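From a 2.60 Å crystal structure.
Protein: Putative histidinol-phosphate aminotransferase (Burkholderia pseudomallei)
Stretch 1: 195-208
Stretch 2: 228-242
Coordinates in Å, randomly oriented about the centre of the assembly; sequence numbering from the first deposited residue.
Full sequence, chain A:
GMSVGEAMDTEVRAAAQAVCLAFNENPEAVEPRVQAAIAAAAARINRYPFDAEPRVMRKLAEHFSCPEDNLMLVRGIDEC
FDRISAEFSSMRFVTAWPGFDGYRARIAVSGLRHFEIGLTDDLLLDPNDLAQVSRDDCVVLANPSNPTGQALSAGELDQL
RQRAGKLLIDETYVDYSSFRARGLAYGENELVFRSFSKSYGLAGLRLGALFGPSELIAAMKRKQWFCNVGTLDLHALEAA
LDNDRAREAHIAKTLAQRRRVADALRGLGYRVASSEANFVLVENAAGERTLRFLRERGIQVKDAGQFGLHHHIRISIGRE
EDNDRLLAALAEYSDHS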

ATOM      1  N   SER A 195      -4.397   4.432 -14.257  1.00 37.03           N
ATOM      2  CA  SER A 195      -4.929   4.729 -12.919  1.00 36.20           C
ATOM      3  C   SER A 195      -6.377   4.276 -12.776  1.00 41.33           C
ATOM      4  O   SER A 195      -7.126   4.341 -13.757  1.00 44.14           O
ATOM      5  CB  SER A 195      -4.845   6.231 -12.656  1.00 39.50           C
ATOM      6  OG  SER A 195      -5.298   6.608 -11.366  1.00 51.00           O
ATOM      7  N   PHE A 196      -6.794   3.857 -11.556  1.00 34.58           N
ATOM      8  CA  PHE A 196      -8.189   3.485 -11.319  1.00 34.48           C
ATOM      9  C   PHE A 196      -8.879   4.589 -10.508  1.00 40.52           C
ATOM     10  O   PHE A 196     -10.022   4.422 -10.068  1.00 41.75           O
ATOM     11  CB  PHE A 196      -8.303   2.105 -10.616  1.00 36.02           C
ATOM     12  CG  PHE A 196      -7.712   0.963 -11.420  1.00 36.89           C
ATOM     13  CD1 PHE A 196      -8.345   0.497 -12.573  1.00 40.14           C
ATOM     14  CD2 PHE A 196      -6.508   0.386 -11.052  1.00 37.45           C
ATOM     15  CE1 PHE A 196      -7.766  -0.505 -13.355  1.00 41.09           C
ATOM     16  CE2 PHE A 196      -5.937  -0.628 -11.828  1.00 40.85           C
ATOM     17  CZ  PHE A 196      -6.570  -1.069 -12.973  1.00 39.68           C
ATOM     18  N   SER A 197      -8.197   5.734 -10.356  1.00 37.18           N
ATOM     19  CA  SER A 197      -8.649   6.857  -9.536  1.00 37.52           C
ATOM     20  C   SER A 197      -9.692   7.771 -10.223  1.00 44.58           C
ATOM     21  O   SER A 197     -10.488   8.419  -9.517  1.00 44.70           O
ATOM     22  CB  SER A 197      -7.456   7.719  -9.119  1.00 38.63           C
ATOM     23  OG  SER A 197      -6.609   7.065  -8.185  1.00 41.89           O
ATOM     24  N   LYS A 198      -9.699   7.846 -11.570  1.00 41.83           N
ATOM     25  CA  LYS A 198     -10.581   8.806 -12.234  1.00 41.53           C
ATOM     26  C   LYS A 198     -11.820   8.099 -12.764  1.00 46.59           C
ATOM     27  O   LYS A 198     -12.723   7.832 -11.979  1.00 47.98           O
ATOM     28  CB  LYS A 198      -9.834   9.569 -13.358  1.00 43.52           C
ATOM     29  CG  LYS A 198      -8.432  10.086 -12.983  1.00 47.84           C
ATOM     30  CD  LYS A 198      -8.375  10.948 -11.708  1.00 48.47           C
ATOM     31  CE  LYS A 198      -6.967  11.319 -11.340  1.00 45.32           C
ATOM     32  NZ  LYS A 198      -6.917  11.871  -9.968  1.00 42.80           N
ATOM     33  N   SER A 199     -11.869   7.792 -14.065  1.00 42.14           N
ATOM     34  CA  SER A 199     -12.976   7.128 -14.741  1.00 42.12           C
ATOM     35  C   SER A 199     -13.522   5.912 -13.976  1.00 45.34           C
ATOM     36  O   SER A 199     -14.737   5.696 -14.011  1.00 46.86           O
ATOM     37  CB  SER A 199     -12.521   6.678 -16.120  1.00 46.09           C
ATOM     38  OG  SER A 199     -11.188   6.189 -16.084  1.00 55.62           O
ATOM     39  N   TYR A 200     -12.639   5.121 -13.300  1.00 38.58           N
ATOM     40  CA  TYR A 200     -13.014   3.909 -12.560  1.00 37.37           C
ATOM     41  C   TYR A 200     -13.578   4.230 -11.156  1.00 41.81           C
ATOM     42  O   TYR A 200     -14.169   3.345 -10.532  1.00 41.86           O
ATOM     43  CB  TYR A 200     -11.819   2.956 -12.435  1.00 36.78           C
ATOM     44  CG  TYR A 200     -11.465   2.265 -13.733  1.00 37.50           C
ATOM     45  CD1 TYR A 200     -10.613   2.867 -14.657  1.00 37.81           C
ATOM     46  CD2 TYR A 200     -11.962   0.989 -14.031  1.00 39.17           C
ATOM     47  CE1 TYR A 200     -10.265   2.224 -15.848  1.00 37.31           C
ATOM     48  CE2 TYR A 200     -11.623   0.336 -15.222  1.00 40.49           C
ATOM     49  CZ  TYR A 200     -10.773   0.958 -16.128  1.00 47.86           C
ATOM     50  OH  TYR A 200     -10.427   0.321 -17.301  1.00 49.27           O
ATOM     51  N   GLY A 201     -13.399   5.470 -10.692  1.00 37.24           N
ATOM     52  CA  GLY A 201     -13.914   5.960  -9.415  1.00 36.66           C
ATOM     53  C   GLY A 201     -13.343   5.367  -8.133  1.00 40.14           C
ATOM     54  O   GLY A 201     -14.038   5.338  -7.111  1.00 39.46           O
ATOM     55  N   LEU A 202     -12.063   4.960  -8.136  1.00 36.40           N
ATOM     56  CA  LEU A 202     -11.431   4.417  -6.928  1.00 35.63           C
ATOM     57  C   LEU A 202     -10.315   5.346  -6.395  1.00 41.07           C
ATOM     58  O   LEU A 202      -9.337   4.847  -5.839  1.00 42.14           O
ATOM     59  CB  LEU A 202     -10.858   3.016  -7.204  1.00 35.00           C
ATOM     60  CG  LEU A 202     -11.787   1.964  -7.813  1.00 39.10           C
ATOM     61  CD1 LEU A 202     -11.071   0.659  -7.946  1.00 38.09           C
ATOM     62  CD2 LEU A 202     -13.019   1.762  -6.975  1.00 41.25           C
ATOM     63  N   ALA A 203     -10.473   6.686  -6.514  1.00 37.13           N
ATOM     64  CA  ALA A 203      -9.473   7.679  -6.078  1.00 36.50           C
ATOM     65  C   ALA A 203      -9.019   7.470  -4.617  1.00 43.64           C
ATOM     66  O   ALA A 203      -7.831   7.626  -4.324  1.00 44.59           O
ATOM     67  CB  ALA A 203     -10.026   9.085  -6.237  1.00 36.96           C
ATOM     68  N   GLY A 204      -9.952   7.100  -3.737  1.00 39.96           N
ATOM     69  CA  GLY A 204      -9.676   6.884  -2.327  1.00 38.73           C
ATOM     70  C   GLY A 204      -8.881   5.635  -2.030  1.00 42.33           C
ATOM     71  O   GLY A 204      -8.457   5.456  -0.887  1.00 43.07           O
ATOM     72  N   LEU A 205      -8.676   4.752  -3.038  1.00 37.33           N
ATOM     73  CA  LEU A 205      -7.933   3.490  -2.846  1.00 35.92           C
ATOM     74  C   LEU A 205      -6.519   3.611  -3.375  1.00 40.62           C
ATOM     75  O   LEU A 205      -5.645   2.834  -2.971  1.00 39.97           O
ATOM     76  CB  LEU A 205      -8.632   2.295  -3.503  1.00 35.69           C
ATOM     77  CG  LEU A 205     -10.112   2.102  -3.172  1.00 40.71           C
ATOM     78  CD1 LEU A 205     -10.595   0.802  -3.713  1.00 41.15           C
ATOM     79  CD2 LEU A 205     -10.378   2.191  -1.672  1.00 44.44           C
ATOM     80  N   ARG A 206      -6.292   4.609  -4.268  1.00 37.30           N
ATOM     81  CA  ARG A 206      -5.009   4.906  -4.894  1.00 37.32           C
ATOM     82  C   ARG A 206      -4.367   3.585  -5.453  1.00 41.86           C
ATOM     83  O   ARG A 206      -3.399   3.048  -4.888  1.00 42.65           O
ATOM     84  CB  ARG A 206      -4.085   5.633  -3.878  1.00 39.28           C
ATOM     85  CG  ARG A 206      -2.807   6.249  -4.434  1.00 45.62           C
ATOM     86  CD  ARG A 206      -3.065   7.363  -5.425  1.00 54.88           C
ATOM     87  NE  ARG A 206      -1.839   8.103  -5.690  1.00 61.78           N
ATOM     88  CZ  ARG A 206      -1.726   9.105  -6.552  1.00 75.89           C
ATOM     89  NH1 ARG A 206      -2.766   9.476  -7.294  1.00 63.62           N
ATOM     90  NH2 ARG A 206      -0.571   9.739  -6.689  1.00 64.20           N
ATOM     91  N   LEU A 207      -4.979   3.051  -6.531  1.00 36.35           N
ATOM     92  CA  LEU A 207      -4.537   1.859  -7.246  1.00 35.91           C
ATOM     93  C   LEU A 207      -4.249   2.192  -8.709  1.00 40.61           C
ATOM     94  O   LEU A 207      -4.848   3.117  -9.285  1.00 41.10           O
ATOM     95  CB  LEU A 207      -5.567   0.713  -7.167  1.00 36.49           C
ATOM     96  CG  LEU A 207      -5.908   0.163  -5.797  1.00 41.14           C
ATOM     97  CD1 LEU A 207      -7.027  -0.835  -5.885  1.00 40.88           C
ATOM     98  CD2 LEU A 207      -4.700  -0.459  -5.131  1.00 45.03           C
ATOM     99  N   GLY A 208      -3.354   1.411  -9.295  1.00 35.83           N
ATOM    100  CA  GLY A 208      -2.953   1.557 -10.685  1.00 35.24           C
ATOM    101  C   GLY A 208      -2.361   0.272 -11.225  1.00 38.41           C
ATOM    102  O   GLY A 208      -2.028  -0.643 -10.460  1.00 37.54           O
TER
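Stretch 2, residues 228-242: NVGTLDLHALEAALD

What path does stretch 2 take over stretch 1, and in which direction? It begins as loop, extended at Val229 and Gly230, the latter at the N-cap position, and continues as a helix from Thr231. The two chains run in opposite senses where they touch: Asp233 lies nearest Leu205, with CA to CA 6.5 Å, Leu237 nearest Leu202, with CA to CA 7.6 Å, and Ala240 nearest Tyr200, with CA to CA 6.2 Å. Stretch 1 offers no regular helix or strand to this helix. Its chain includes a type I turn from Lys198 to Gly201, with Gly201 N hydrogen-bonded to Lys198 O at 2.8 Å, and Phe196, Tyr200, Leu202, Leu205 and Leu207 all point their CA-to-CB bonds toward stretch 2.

How does the contact start, before the helix and in its first turn? Val229, with phi/psi of -117/112, points toward stretch 1 and places its CG2 3.9 Å from CD2 of Leu207. Gly230, Thr231 and Leu232 then make no contact. Asp233 is the first helical residue to touch, and its partners are leucines: its OD1 lies 3.4 Å from CD2 of Leu205, and its backbone O is 4.0 Å from CD1 of Leu207. These are packing contacts; its OD2 is hydrogen-bonded elsewhere in the structure. The same backbone O accepts the helical hydrogen bond from Leu237 N at 2.9 Å, so the approach of Leu207 leaves the helix ladder intact.

What does the middle of the helix rest on? Leu234 points away and His235 is out of reach, so the next contact comes from Ala236, three residues and a little less than a full turn after Asp233. Its CB meets CD1 of Leu205 at 3.6 Å. Leu237 follows and touches three residues. Although its CA-to-CB bond points sideways, the t, p rotamer brings the end of the side chain nearer, and its CD1 sits over one face of the Phe196 ring, 3.6 Å from the centroid and only 8° off the ring normal, a CH-pi contact. The same CD1 is 4.0 Å from CD1 of Leu202, while CB of Leu237 lies 4.1 Å from CD1 of Leu207.

How does the contact close at the far end? Glu238 points away and Ala239 is out of reach, which leaves Ala240 to continue the line of Asp233, Ala236 and Leu237. The CB of Ala240 packs 3.8 Å from CD1 of Leu202. The backbone O of Ala240 lies at the edge of the Tyr200 ring, 3.8 Å from CD2 of Tyr200. Leu241 reaches both aromatic rings with one methyl: its CD2 is 3.9 Å from CE1 of Phe196 and 4.0 Å from CE2 of Tyr200. Asp242, exposed and poorly ordered, is out of reach. No hydrogen bond joins the two stretches, which bury 498 Å² between them, both sides summed; most of the contacts are between apolar side chains.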

ATOM      1  N   ASN A 228       0.508  -6.359  -0.617  1.00 38.47           N
ATOM      2  CA  ASN A 228       0.607  -4.933  -0.924  1.00 36.84           C
ATOM      3  C   ASN A 228      -0.792  -4.289  -1.063  1.00 41.16           C
ATOM      4  O   ASN A 228      -1.002  -3.159  -0.599  1.00 41.90           O
ATOM      5  CB  ASN A 228       1.420  -4.750  -2.198  1.00 33.07           C
ATOM      6  CG  ASN A 228       1.747  -3.320  -2.557  1.00 50.17           C
ATOM      7  OD1 ASN A 228       2.100  -2.470  -1.720  1.00 38.78           O
ATOM      8  ND2 ASN A 228       1.697  -3.051  -3.845  1.00 49.83           N
ATOM      9  N   VAL A 229      -1.741  -5.017  -1.681  1.00 37.73           N
ATOM     10  CA  VAL A 229      -3.140  -4.595  -1.875  1.00 37.20           C
ATOM     11  C   VAL A 229      -4.042  -5.584  -1.111  1.00 41.30           C
ATOM     12  O   VAL A 229      -4.108  -6.764  -1.437  1.00 42.06           O
ATOM     13  CB  VAL A 229      -3.516  -4.474  -3.371  1.00 40.46           C
ATOM     14  CG1 VAL A 229      -4.960  -4.014  -3.542  1.00 40.23           C
ATOM     15  CG2 VAL A 229      -2.570  -3.519  -4.084  1.00 39.59           C
ATOM     16  N   GLY A 230      -4.670  -5.091  -0.065  1.00 37.90           N
ATOM     17  CA  GLY A 230      -5.527  -5.877   0.814  1.00 38.17           C
ATOM     18  C   GLY A 230      -6.827  -6.362   0.216  1.00 42.21           C
ATOM     19  O   GLY A 230      -7.220  -5.956  -0.876  1.00 41.79           O
ATOM     20  N   THR A 231      -7.513  -7.220   0.961  1.00 39.95           N
ATOM     21  CA  THR A 231      -8.773  -7.853   0.572  1.00 40.17           C
ATOM     22  C   THR A 231      -9.887  -6.821   0.232  1.00 43.16           C
ATOM     23  O   THR A 231     -10.622  -7.067  -0.721  1.00 43.19           O
ATOM     24  CB  THR A 231      -9.253  -8.810   1.664  1.00 44.67           C
ATOM     25  OG1 THR A 231     -10.561  -9.276   1.318  1.00 53.56           O
ATOM     26  CG2 THR A 231      -9.274  -8.187   3.040  1.00 35.21           C
ATOM     27  N   LEU A 232      -9.996  -5.689   0.958  1.00 38.60           N
ATOM     28  CA  LEU A 232     -11.039  -4.689   0.667  1.00 38.12           C
ATOM     29  C   LEU A 232     -10.774  -3.997  -0.689  1.00 42.80           C
ATOM     30  O   LEU A 232     -11.689  -3.908  -1.514  1.00 42.91           O
ATOM     31  CB  LEU A 232     -11.164  -3.629   1.785  1.00 37.01           C
ATOM     32  CG  LEU A 232     -11.594  -4.118   3.162  1.00 40.11           C
ATOM     33  CD1 LEU A 232     -11.503  -3.004   4.182  1.00 38.55           C
ATOM     34  CD2 LEU A 232     -12.996  -4.730   3.118  1.00 40.90           C
ATOM     35  N   ASP A 233      -9.522  -3.551  -0.933  1.00 38.04           N
ATOM     36  CA  ASP A 233      -9.167  -2.878  -2.175  1.00 37.24           C
ATOM     37  C   ASP A 233      -9.258  -3.843  -3.364  1.00 39.21           C
ATOM     38  O   ASP A 233      -9.743  -3.439  -4.426  1.00 39.21           O
ATOM     39  CB  ASP A 233      -7.769  -2.259  -2.074  1.00 38.50           C
ATOM     40  CG  ASP A 233      -7.607  -1.152  -1.043  1.00 47.68           C
ATOM     41  OD1 ASP A 233      -8.619  -0.540  -0.663  1.00 46.46           O
ATOM     42  OD2 ASP A 233      -6.465  -0.901  -0.620  1.00 59.56           O
ATOM     43  N   LEU A 234      -8.850  -5.110  -3.177  1.00 34.19           N
ATOM     44  CA  LEU A 234      -8.931  -6.138  -4.225  1.00 34.65           C
ATOM     45  C   LEU A 234     -10.387  -6.421  -4.652  1.00 40.08           C
ATOM     46  O   LEU A 234     -10.654  -6.444  -5.854  1.00 41.75           O
ATOM     47  CB  LEU A 234      -8.276  -7.454  -3.789  1.00 34.33           C
ATOM     48  CG  LEU A 234      -6.744  -7.508  -3.706  1.00 35.82           C
ATOM     49  CD1 LEU A 234      -6.317  -8.773  -3.038  1.00 35.36           C
ATOM     50  CD2 LEU A 234      -6.107  -7.414  -5.060  1.00 35.26           C
ATOM     51  N   HIS A 235     -11.327  -6.595  -3.696  1.00 35.73           N
ATOM     52  CA  HIS A 235     -12.739  -6.829  -4.047  1.00 36.26           C
ATOM     53  C   HIS A 235     -13.374  -5.580  -4.648  1.00 40.69           C
ATOM     54  O   HIS A 235     -14.256  -5.704  -5.493  1.00 42.17           O
ATOM     55  CB  HIS A 235     -13.558  -7.317  -2.854  1.00 37.28           C
ATOM     56  CG  HIS A 235     -13.237  -8.743  -2.519  1.00 41.10           C
ATOM     57  ND1 HIS A 235     -12.134  -9.074  -1.751  1.00 42.08           N
ATOM     58  CD2 HIS A 235     -13.824  -9.883  -2.944  1.00 42.89           C
ATOM     59  CE1 HIS A 235     -12.111 -10.393  -1.701  1.00 41.25           C
ATOM     60  NE2 HIS A 235     -13.103 -10.924  -2.407  1.00 42.45           N
ATOM     61  N   ALA A 236     -12.889  -4.394  -4.259  1.00 36.24           N
ATOM     62  CA  ALA A 236     -13.364  -3.129  -4.800  1.00 35.71           C
ATOM     63  C   ALA A 236     -12.964  -3.020  -6.281  1.00 42.80           C
ATOM     64  O   ALA A 236     -13.844  -2.884  -7.152  1.00 43.92           O
ATOM     65  CB  ALA A 236     -12.805  -1.969  -3.996  1.00 34.71           C
ATOM     66  N   LEU A 237     -11.649  -3.192  -6.561  1.00 38.58           N
ATOM     67  CA  LEU A 237     -11.081  -3.144  -7.901  1.00 38.26           C
ATOM     68  C   LEU A 237     -11.761  -4.163  -8.816  1.00 46.13           C
ATOM     69  O   LEU A 237     -12.160  -3.802  -9.937  1.00 47.15           O
ATOM     70  CB  LEU A 237      -9.567  -3.386  -7.862  1.00 37.23           C
ATOM     71  CG  LEU A 237      -8.860  -3.439  -9.215  1.00 41.77           C
ATOM     72  CD1 LEU A 237      -9.003  -2.148  -9.958  1.00 42.30           C
ATOM     73  CD2 LEU A 237      -7.419  -3.781  -9.054  1.00 42.74           C
ATOM     74  N   GLU A 238     -11.937  -5.406  -8.323  1.00 42.32           N
ATOM     75  CA  GLU A 238     -12.582  -6.468  -9.085  1.00 43.25           C
ATOM     76  C   GLU A 238     -13.986  -6.045  -9.576  1.00 50.95           C
ATOM     77  O   GLU A 238     -14.306  -6.278 -10.741  1.00 51.79           O
ATOM     78  CB  GLU A 238     -12.682  -7.720  -8.236  1.00 44.41           C
ATOM     79  CG  GLU A 238     -13.244  -8.899  -8.990  1.00 49.70           C
ATOM     80  CD  GLU A 238     -13.269 -10.178  -8.193  1.00 62.01           C
ATOM     81  OE1 GLU A 238     -13.601 -10.126  -6.984  1.00 38.11           O
ATOM     82  OE2 GLU A 238     -12.967 -11.237  -8.791  1.00 60.45           O
ATOM     83  N   ALA A 239     -14.793  -5.411  -8.696  1.00 48.09           N
ATOM     84  CA  ALA A 239     -16.136  -4.932  -9.007  1.00 48.67           C
ATOM     85  C   ALA A 239     -16.086  -3.747  -9.963  1.00 53.13           C
ATOM     86  O   ALA A 239     -16.930  -3.660 -10.848  1.00 53.53           O
ATOM     87  CB  ALA A 239     -16.860  -4.543  -7.730  1.00 49.35           C
ATOM     88  N   ALA A 240     -15.081  -2.858  -9.815  1.00 48.93           N
ATOM     89  CA  ALA A 240     -14.927  -1.682 -10.676  1.00 48.29           C
ATOM     90  C   ALA A 240     -14.587  -2.067 -12.121  1.00 55.10           C
ATOM     91  O   ALA A 240     -14.885  -1.292 -13.036  1.00 57.71           O
ATOM     92  CB  ALA A 240     -13.849  -0.761 -10.129  1.00 47.44           C
ATOM     93  N   LEU A 241     -13.991  -3.250 -12.330  1.00 50.73           N
ATOM     94  CA  LEU A 241     -13.615  -3.718 -13.663  1.00 50.89           C
ATOM     95  C   LEU A 241     -14.824  -4.290 -14.401  1.00 58.96           C
ATOM     96  O   LEU A 241     -14.859  -4.268 -15.633  1.00 58.95           O
ATOM     97  CB  LEU A 241     -12.488  -4.758 -13.604  1.00 50.22           C
ATOM     98  CG  LEU A 241     -11.156  -4.329 -12.989  1.00 52.35           C
ATOM     99  CD1 LEU A 241     -10.240  -5.493 -12.902  1.00 52.80           C
ATOM    100  CD2 LEU A 241     -10.493  -3.214 -13.769  1.00 50.72           C
ATOM    101  N   ASP A 242     -15.821  -4.783 -13.661  1.00 59.08           N
ATOM    102  CA  ASP A 242     -17.055  -5.268 -14.269  1.00 61.45           C
ATOM    103  C   ASP A 242     -18.152  -4.175 -14.070  1.00 68.39           C
ATOM    104  O   ASP A 242     -19.232  -4.439 -13.536  1.00 70.02           O
ATOM    105  CB  ASP A 242     -17.461  -6.638 -13.699  1.00 63.83           C
ATOM    106  CG  ASP A 242     -18.584  -7.280 -14.490  1.00 81.04           C
ATOM    107  OD1 ASP A 242     -18.657  -7.042 -15.727  1.00 81.08           O
ATOM    108  OD2 ASP A 242     -19.410  -8.000 -13.873  1.00 91.73           O
TER